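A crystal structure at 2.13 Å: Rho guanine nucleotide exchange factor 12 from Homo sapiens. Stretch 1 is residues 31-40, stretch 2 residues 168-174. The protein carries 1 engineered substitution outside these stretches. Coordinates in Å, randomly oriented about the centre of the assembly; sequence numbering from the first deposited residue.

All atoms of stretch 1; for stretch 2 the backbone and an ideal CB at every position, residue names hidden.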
# COMPACT_ATOMS: atom_id res chain seq x y z
N GLU A 31 24.46 -12.54 1.28
CA GLU A 31 23.25 -12.19 1.97
C GLU A 31 22.16 -11.79 0.96
O GLU A 31 21.02 -12.15 1.15
CB GLU A 31 23.53 -11.05 2.98
CG GLU A 31 22.39 -10.63 3.89
CD GLU A 31 21.92 -11.71 4.85
OE1 GLU A 31 22.25 -12.91 4.63
OE2 GLU A 31 21.18 -11.37 5.83
N LEU A 32 22.53 -11.04 -0.07
CA LEU A 32 21.61 -10.60 -1.07
C LEU A 32 21.12 -11.83 -1.83
O LEU A 32 19.90 -12.02 -1.94
CB LEU A 32 22.25 -9.61 -2.04
CG LEU A 32 21.51 -9.42 -3.37
CD1 LEU A 32 20.11 -8.78 -3.21
CD2 LEU A 32 22.35 -8.62 -4.27
N PHE A 33 22.04 -12.68 -2.25
CA PHE A 33 21.64 -13.88 -2.96
C PHE A 33 20.77 -14.80 -2.11
O PHE A 33 19.72 -15.19 -2.56
CB PHE A 33 22.83 -14.65 -3.53
CG PHE A 33 23.63 -13.89 -4.59
CD1 PHE A 33 23.43 -12.54 -4.84
CD2 PHE A 33 24.61 -14.56 -5.32
CE1 PHE A 33 24.21 -11.86 -5.80
CE2 PHE A 33 25.37 -13.88 -6.27
CZ PHE A 33 25.15 -12.54 -6.51
N TYR A 34 21.19 -15.10 -0.88
CA TYR A 34 20.52 -16.05 -0.02
C TYR A 34 19.08 -15.63 0.35
O TYR A 34 18.20 -16.46 0.35
CB TYR A 34 21.35 -16.27 1.27
CG TYR A 34 20.73 -17.26 2.24
CD1 TYR A 34 21.18 -18.59 2.28
CD2 TYR A 34 19.69 -16.87 3.15
CE1 TYR A 34 20.61 -19.52 3.18
CE2 TYR A 34 19.11 -17.80 4.02
CZ TYR A 34 19.59 -19.13 4.03
OH TYR A 34 19.06 -20.07 4.88
N THR A 35 18.89 -14.36 0.69
CA THR A 35 17.59 -13.87 1.11
C THR A 35 16.69 -13.70 -0.12
O THR A 35 15.50 -13.68 0.03
CB THR A 35 17.68 -12.53 1.83
OG1 THR A 35 18.41 -11.59 1.01
CG2 THR A 35 18.50 -12.65 3.09
N GLU A 36 17.28 -13.60 -1.32
CA GLU A 36 16.49 -13.70 -2.54
C GLU A 36 15.96 -15.11 -2.73
O GLU A 36 14.82 -15.27 -3.19
CB GLU A 36 17.26 -13.31 -3.83
CG GLU A 36 16.35 -13.26 -5.06
CD GLU A 36 15.47 -12.05 -5.05
OE1 GLU A 36 14.44 -12.07 -5.74
OE2 GLU A 36 15.77 -11.09 -4.32
N ARG A 37 16.76 -16.12 -2.42
CA ARG A 37 16.28 -17.51 -2.54
C ARG A 37 15.15 -17.78 -1.51
O ARG A 37 14.14 -18.38 -1.81
CB ARG A 37 17.43 -18.48 -2.33
CG ARG A 37 17.23 -19.87 -2.95
CD ARG A 37 18.49 -20.78 -2.87
NE ARG A 37 19.72 -20.01 -3.15
CZ ARG A 37 20.71 -19.74 -2.28
NH1 ARG A 37 20.67 -20.17 -1.01
NH2 ARG A 37 21.75 -19.02 -2.69
N ALA A 38 15.34 -17.27 -0.29
CA ALA A 38 14.34 -17.37 0.76
C ALA A 38 13.03 -16.72 0.28
O ALA A 38 11.95 -17.28 0.47
CB ALA A 38 14.84 -16.70 2.03
N HIS A 39 13.17 -15.55 -0.33
CA HIS A 39 12.02 -14.81 -0.85
C HIS A 39 11.21 -15.57 -1.89
O HIS A 39 9.98 -15.62 -1.82
CB HIS A 39 12.42 -13.48 -1.48
CG HIS A 39 11.25 -12.66 -1.87
ND1 HIS A 39 10.39 -12.12 -0.93
CD2 HIS A 39 10.72 -12.38 -3.08
CE1 HIS A 39 9.42 -11.48 -1.56
NE2 HIS A 39 9.62 -11.59 -2.86
N VAL A 40 11.92 -16.08 -2.86
CA VAL A 40 11.35 -16.97 -3.86
C VAL A 40 10.56 -18.10 -3.25
O VAL A 40 9.47 -18.45 -3.74
CB VAL A 40 12.42 -17.52 -4.81
CG1 VAL A 40 11.88 -18.68 -5.70
CG2 VAL A 40 12.91 -16.41 -5.74
N UNK A 168 2.00 -9.77 2.73
CA UNK A 168 2.87 -8.61 2.93
C UNK A 168 4.42 -8.86 2.80
O UNK A 168 5.22 -7.93 3.14
CB UNK A 168 2.58 -8.05 4.32
N UNK A 169 4.82 -10.08 2.39
CA UNK A 169 6.22 -10.40 2.24
C UNK A 169 6.81 -9.69 1.02
O UNK A 169 8.01 -9.30 1.11
CB UNK A 169 6.41 -11.91 2.12
N UNK A 170 6.02 -9.47 -0.05
CA UNK A 170 6.53 -8.71 -1.19
C UNK A 170 6.95 -7.27 -0.82
O UNK A 170 8.08 -6.85 -1.13
CB UNK A 170 5.46 -8.67 -2.29
N UNK A 171 6.08 -6.52 -0.16
CA UNK A 171 6.44 -5.15 0.24
C UNK A 171 7.69 -5.20 1.11
O UNK A 171 8.58 -4.37 0.92
CB UNK A 171 5.29 -4.47 0.99
N UNK A 172 7.79 -6.15 2.04
CA UNK A 172 8.90 -6.13 3.00
C UNK A 172 10.23 -6.29 2.25
O UNK A 172 11.20 -5.59 2.51
CB UNK A 172 8.73 -7.24 4.05
N UNK A 173 10.25 -7.23 1.30
CA UNK A 173 11.38 -7.50 0.45
C UNK A 173 11.91 -6.25 -0.24
O UNK A 173 13.12 -5.99 -0.29
CB UNK A 173 11.00 -8.55 -0.59
N UNK A 174 11.00 -5.45 -0.75
CA UNK A 174 11.38 -4.26 -1.43
C UNK A 174 11.98 -3.23 -0.48
O UNK A 174 12.78 -2.45 -0.92
CB UNK A 174 10.17 -3.68 -2.16

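Stretch 1 is a continuous helix, and the backbone of stretch 2 turns into a second helix running nearly antiparallel to it, at 168°, with axes 11.4 Å apart at their closest. The face of stretch 1 offers a histidine ring, a carboxylate, a threonine hydroxyl and a backbone carbonyl.

Position 168 comes right before the helix, with phi near -65° and nothing of stretch 1 within reach of its CB. A proline fits such a phi, as would serine, aspartate or other cap-friendly residues. It is Pro168, at the N-cap position.

At 169 the CB points toward stretch 1 but stays 4.8 Å from His39 CE1, so a small or medium side chain of either polarity would suit. The residue is Thr169. Its closest approach is made by the backbone, with Thr169 O 3.7 Å from His39 CE1, near the plane of the ring.

Position 170 points sideways, its CB 4.9 Å from His39 CE1. A side chain that bends back could bring an acceptor to the imidazole nitrogen; glutamine, glutamate or perhaps asparagine could be considered. Gln170 does this with chi1 t and chi2 p: His39 NE2 donates to Gln170 OE1 at 2.8 Å, the acceptor lying at the ring's edge, where the N-H points.

The CB of 171 faces away, leaving the choice to surroundings other than stretch 1; it is Met171. Position 172 points sideways into space that stretch 1 does not fill, where many helix-compatible residues would do. It is Gln172, which makes no contact with stretch 1.

Position 173 is the crux. The CA of 173 lies 7.5 Å from His39 CA, and its ideal CB is only 3.5 Å from His39 CE1, so a slim, unbranched start is favoured. Farther along stretch 1 wait Glu36's carboxylate, Thr35 OG1 and the carbonyl of Leu32, all acceptors: lysine could reach for the charge, but a long side chain with several donors answers more of them. Arg173 lays its aliphatic part over the His39 ring, Arg173 CG 3.7 Å from the ring centroid and almost on its normal, a CH-pi contact. Beyond it, Arg173 NH2 forms a salt bridge with Glu36 OE2 at 2.8 Å, while Arg173 NH1 donates to Thr35 OG1 at 3.0 Å. A weak bond from Arg173 NH2 to Leu32 O, at 3.4 Å, adds a backbone acceptor near the guanidinium plane.

At 174 the CB again turns away, so stretch 1 dictates little. Leu174 makes no contact with it.

Stretch 2 168-174: PTQMQRL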
# COMPACT_ATOMS: atom_id res chain seq x y z
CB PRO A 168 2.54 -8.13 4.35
CG PRO A 168 1.17 -8.69 4.74
CD PRO A 168 1.19 -10.14 3.90
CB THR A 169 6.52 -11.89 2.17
OG1 THR A 169 5.70 -12.52 1.17
CG2 THR A 169 6.15 -12.56 3.49
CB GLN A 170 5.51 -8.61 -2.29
CG GLN A 170 6.08 -8.02 -3.55
CD GLN A 170 7.25 -8.89 -4.18
OE1 GLN A 170 7.42 -10.10 -3.89
NE2 GLN A 170 8.03 -8.25 -5.04
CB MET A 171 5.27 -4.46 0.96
CG MET A 171 5.51 -3.03 1.52
SD MET A 171 5.43 -1.74 0.22
CE MET A 171 7.10 -1.36 0.09
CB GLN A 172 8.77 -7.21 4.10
CG GLN A 172 9.90 -7.08 5.21
CD GLN A 172 9.81 -5.78 6.06
OE1 GLN A 172 8.86 -4.99 5.90
NE2 GLN A 172 10.78 -5.56 6.98
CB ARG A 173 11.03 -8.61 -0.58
CG ARG A 173 12.24 -9.02 -1.45
CD ARG A 173 13.49 -9.38 -0.64
NE ARG A 173 14.57 -9.93 -1.47
CZ ARG A 173 15.81 -10.13 -1.03
NH1 ARG A 173 16.08 -9.92 0.21
NH2 ARG A 173 16.80 -10.57 -1.82
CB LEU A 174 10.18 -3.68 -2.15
CG LEU A 174 10.15 -3.88 -3.64
CD1 LEU A 174 9.91 -5.33 -3.96
CD2 LEU A 174 9.02 -3.08 -4.11
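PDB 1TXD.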